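Local coordinates for protein 2-oxoglutarate-dependent dioxygenase tropC (Talaromyces stipitatus, PDB 6XJJ) that acts as a non-heme iron, 2-oxoglutarate-dependent dioxygenase in the biosynthesis of fungal tropolones, at residues A[253-256]-A[257-260]; A[287-290]-A[291-295]. One frame throughout, in Å; residues are numbered along the deposited sequence.

Contact 1 of 2, residues A[253-256]-A[257-260]; sequences LQQK and GTKG
Gln255 and Thr258 meet as the two ends of a type II beta turn, a local contact at the surface. The turn lies in the loop between strand 249-253 and strand 261-265. The carbonyl oxygen of Gln255 is its focus and takes two bonds from one residue. The backbone N of Thr258 reaches Gln255 O at 3.2 Å, which closes the turn. This bond is bent, with an angle of 136° at the hydrogen, and the donor is tilted from the carbonyl plane. The hydroxyl OG1 of Thr258 gives the second bond, 2.9 Å to Gln255 O. It lies in the carbonyl plane, on a lone pair. With chi1 at 66°, OG1 stands between the backbone N and the carbonyl carbon of Thr258, and from there it faces back across the turn. The methyl CG2 of Thr258 lies 4.1 Å from CB of Gln255, a loose apolar touch beside the polar pair.

Lys256 and Gly257 form the corners. The side chain of Lys256 starts away from the turn. Gly257 has a positive phi of 99°, which glycine adopts readily.

The turn is tied to strand 311-318 through its own two end residues. Gln255 OE1 accepts from the backbone N of Tyr312, and Thr258 OG1 has a weak bond with Arg311. The third position of a type II turn has positive phi and favours glycine, here Gly257. The turn links strand 249-253 of the larger sheet to strand 261-265 of the smaller antiparallel one, away from the iron site, in the double-stranded beta-helix core expected for this family.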
loop_
_atom_site.group_PDB
_atom_site.type_symbol
_atom_site.label_atom_id
_atom_site.label_comp_id
_atom_site.label_asym_id
_atom_site.label_seq_id
_atom_site.Cartn_x
_atom_site.Cartn_y
_atom_site.Cartn_z
ATOM N N LEU A 253 0.673 -6.515 0.833
ATOM C CA LEU A 253 0.735 -7.910 1.250
ATOM C C LEU A 253 0.279 -8.778 0.087
ATOM O O LEU A 253 -0.896 -8.732 -0.294
ATOM C CB LEU A 253 -0.146 -8.154 2.476
ATOM C CG LEU A 253 -0.290 -9.606 2.947
ATOM C CD1 LEU A 253 1.046 -10.181 3.391
ATOM C CD2 LEU A 253 -1.320 -9.710 4.061
ATOM N N GLN A 254 1.192 -9.567 -0.469
ATOM C CA GLN A 254 0.827 -10.450 -1.561
ATOM C C GLN A 254 0.479 -11.822 -0.997
ATOM O O GLN A 254 0.664 -12.101 0.189
ATOM C CB GLN A 254 1.955 -10.580 -2.576
ATOM C CG GLN A 254 2.622 -9.311 -2.957
ATOM C CD GLN A 254 3.541 -9.540 -4.105
ATOM O OE1 GLN A 254 3.467 -10.583 -4.746
ATOM N NE2 GLN A 254 4.565 -8.717 -4.208
ATOM N N GLN A 255 -0.004 -12.692 -1.873
ATOM C CA GLN A 255 -0.497 -13.995 -1.465
ATOM C C GLN A 255 0.496 -15.063 -1.911
ATOM O O GLN A 255 0.950 -15.050 -3.059
ATOM C CB GLN A 255 -1.874 -14.249 -2.074
ATOM C CG GLN A 255 -2.735 -15.220 -1.308
ATOM C CD GLN A 255 -4.108 -15.355 -1.923
ATOM O OE1 GLN A 255 -4.392 -14.761 -2.967
ATOM N NE2 GLN A 255 -4.987 -16.090 -1.255
ATOM N N LYS A 256 0.836 -15.975 -1.001
ATOM C CA LYS A 256 1.726 -17.083 -1.331
ATOM C C LYS A 256 1.177 -17.889 -2.500
ATOM O O LYS A 256 0.052 -18.397 -2.447
ATOM C CB LYS A 256 1.925 -17.972 -0.099
ATOM C CG LYS A 256 2.656 -19.299 -0.326
ATOM C CD LYS A 256 3.018 -19.948 1.015
ATOM C CE LYS A 256 3.283 -21.446 0.905
ATOM N NZ LYS A 256 4.335 -21.804 -0.084
ATOM N N GLY A 257 1.977 -17.993 -3.558
ATOM C CA GLY A 257 1.615 -18.741 -4.742
ATOM C C GLY A 257 1.080 -17.930 -5.905
ATOM O O GLY A 257 0.521 -18.522 -6.837
ATOM N N THR A 258 1.226 -16.606 -5.886
ATOM C CA THR A 258 0.764 -15.754 -6.970
ATOM C C THR A 258 1.916 -14.894 -7.467
ATOM O O THR A 258 2.926 -14.711 -6.782
ATOM C CB THR A 258 -0.379 -14.828 -6.533
ATOM O OG1 THR A 258 0.110 -13.884 -5.572
ATOM C CG2 THR A 258 -1.500 -15.627 -5.911
ATOM N N LYS A 259 1.747 -14.353 -8.668
ATOM C CA LYS A 259 2.661 -13.339 -9.170
ATOM C C LYS A 259 1.858 -12.375 -10.033
ATOM O O LYS A 259 0.636 -12.502 -10.170
ATOM C CB LYS A 259 3.842 -13.964 -9.931
ATOM C CG LYS A 259 3.500 -14.639 -11.256
ATOM C CD LYS A 259 4.713 -15.352 -11.848
ATOM C CE LYS A 259 4.475 -15.771 -13.286
ATOM N NZ LYS A 259 3.154 -16.443 -13.490
ATOM N N GLY A 260 2.551 -11.389 -10.595
ATOM C CA GLY A 260 1.897 -10.391 -11.415
ATOM C C GLY A 260 2.497 -9.013 -11.249
ATOM O O GLY A 260 2.560 -8.242 -12.208
#

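Contact 2 of 2, residues A[287-290]-A[291-295]; sequences DTMH and RWTGG
The carbonyl oxygen of Met289 accepts the backbone N of Thr293 at 2.9 Å, a nearly straight bond with an angle of 174° at the hydrogen. The hydroxyl OG1 of Thr293 lies close to both Met289 O, at 2.9 Å, and His290 O. OG1 is also hydrogen-bonded to the backbone N of Tyr297. With chi1 at 67°, OG1 turns back toward the helix end, while CG2 lies near Met289 SD. Gly295 N bonds to His290 O at 3.1 Å, so the chain folds back over the last turn of the helix.

Gly295 also packs on the histidine. Its CA sits over one face of the His290 ring, 3.8 Å from the centroid, in a CH-pi contact offset toward the rim. The ring is also held through ND1 by the backbone N of Ser299. Met289 SD makes an oblique Met-aromatic contact with Trp292, 4.3 Å from CE3.

At the other end, Arg291 N bonds to Asp287 O at 2.8 Å. The bend at chi3 of Arg291 (-51°) brings its guanidinium back over the first turn, with Asp287 O and Thr288 CA over one face. The Asp287 carboxylate does not meet the guanidinium, OD2 being 5.6 Å from Arg291 NH1. It is hydrogen-bonded to Ser299 OG and Thr244 OG1.

Helix 287-292 follows strand 281-285. Backbone hydrogen bonds between Asp287 and Asp245, an iron ligand, and between Thr288 and Phe246 tie its start to the metal-binding loop. Met289 and Thr293 pack on helix 171-204, and Trp292 touches the loops at Leu211, Ile214 and Ile326.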
loop_
_atom_site.group_PDB
_atom_site.type_symbol
_atom_site.label_atom_id
_atom_site.label_comp_id
_atom_site.label_asym_id
_atom_site.label_seq_id
_atom_site.Cartn_x
_atom_site.Cartn_y
_atom_site.Cartn_z
ATOM N N ASP A 287 4.707 9.581 -5.171
ATOM C CA ASP A 287 5.101 10.835 -5.809
ATOM C C ASP A 287 5.335 11.942 -4.783
ATOM O O ASP A 287 6.259 12.751 -4.932
ATOM C CB ASP A 287 4.031 11.256 -6.815
ATOM C CG ASP A 287 3.913 10.290 -7.975
ATOM O OD1 ASP A 287 4.864 9.514 -8.199
ATOM O OD2 ASP A 287 2.858 10.290 -8.646
ATOM N N THR A 288 4.500 12.009 -3.745
ATOM C CA THR A 288 4.696 13.016 -2.705
ATOM C C THR A 288 6.052 12.855 -2.028
ATOM O O THR A 288 6.738 13.846 -1.757
ATOM C CB THR A 288 3.569 12.933 -1.676
ATOM O OG1 THR A 288 2.316 13.189 -2.324
ATOM C CG2 THR A 288 3.767 13.952 -0.570
ATOM N N MET A 289 6.456 11.614 -1.743
ATOM C CA MET A 289 7.793 11.390 -1.203
ATOM C C MET A 289 8.858 11.729 -2.236
ATOM O O MET A 289 9.905 12.288 -1.893
ATOM C CB MET A 289 7.943 9.940 -0.734
ATOM C CG MET A 289 9.271 9.631 -0.020
ATOM S SD MET A 289 9.461 10.476 1.572
ATOM C CE MET A 289 8.265 9.584 2.548
ATOM N N HIS A 290 8.611 11.388 -3.504
ATOM C CA HIS A 290 9.534 11.741 -4.578
ATOM C C HIS A 290 9.832 13.236 -4.565
ATOM O O HIS A 290 10.981 13.660 -4.402
ATOM C CB HIS A 290 8.942 11.364 -5.936
ATOM C CG HIS A 290 9.933 11.407 -7.057
ATOM N ND1 HIS A 290 10.734 10.334 -7.373
ATOM C CD2 HIS A 290 10.331 12.422 -7.861
ATOM C CE1 HIS A 290 11.529 10.659 -8.376
ATOM N NE2 HIS A 290 11.314 11.925 -8.683
ATOM N N ARG A 291 8.789 14.052 -4.768
ATOM C CA ARG A 291 8.966 15.499 -4.815
ATOM C C ARG A 291 9.547 16.028 -3.518
ATOM O O ARG A 291 10.348 16.970 -3.522
ATOM C CB ARG A 291 7.630 16.192 -5.073
ATOM C CG ARG A 291 6.991 15.973 -6.427
ATOM C CD ARG A 291 5.870 16.982 -6.574
ATOM N NE ARG A 291 4.971 16.957 -5.415
ATOM C CZ ARG A 291 3.954 16.115 -5.251
ATOM N NH1 ARG A 291 3.684 15.200 -6.173
ATOM N NH2 ARG A 291 3.209 16.192 -4.155
ATOM N N TRP A 292 9.126 15.459 -2.394
ATOM C CA TRP A 292 9.506 16.018 -1.108
ATOM C C TRP A 292 10.965 15.726 -0.793
ATOM O O TRP A 292 11.654 16.586 -0.234
ATOM C CB TRP A 292 8.477 15.538 -0.075
ATOM C CG TRP A 292 8.721 15.818 1.343
ATOM C CD1 TRP A 292 9.359 16.897 1.875
ATOM C CD2 TRP A 292 8.097 15.141 2.444
ATOM N NE1 TRP A 292 9.291 16.858 3.249
ATOM C CE2 TRP A 292 8.503 15.800 3.622
ATOM C CE3 TRP A 292 7.268 14.016 2.549
ATOM C CZ2 TRP A 292 8.119 15.369 4.888
ATOM C CZ3 TRP A 292 6.894 13.584 3.811
ATOM C CH2 TRP A 292 7.319 14.260 4.963
ATOM N N THR A 293 11.479 14.582 -1.229
ATOM C CA THR A 293 12.918 14.429 -1.371
ATOM C C THR A 293 13.336 15.030 -2.711
ATOM O O THR A 293 12.513 15.560 -3.465
ATOM C CB THR A 293 13.317 12.957 -1.263
ATOM O OG1 THR A 293 12.800 12.227 -2.379
ATOM C CG2 THR A 293 12.737 12.354 -0.010
ATOM N N GLY A 294 14.620 14.950 -3.037
ATOM C CA GLY A 294 15.058 15.507 -4.304
ATOM C C GLY A 294 14.860 14.562 -5.477
ATOM O O GLY A 294 15.584 14.650 -6.472
ATOM N N GLY A 295 13.880 13.662 -5.380
ATOM C CA GLY A 295 13.950 12.419 -6.122
ATOM C C GLY A 295 14.856 11.394 -5.479
ATOM O O GLY A 295 15.096 10.332 -6.068
#

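Both contacts are local and belong to the Fe2OG dioxygenase domain, but lie on opposite sides of the chain's centre. Their centres are about 28 Å apart and they do not touch. Contact 1 is a surface turn after strand 249-253, away from the iron. Contact 2 is partly buried on a short helix, with the side chain of Asp287 about 6 Å from that of the iron ligand Asp245. The two share no helix or strand. In each, a threonine hydroxyl faces a backbone carbonyl three or four residues earlier. Contact 1 has little beyond that polar grip, whereas contact 2 adds sulfur-aromatic and CH-pi packing.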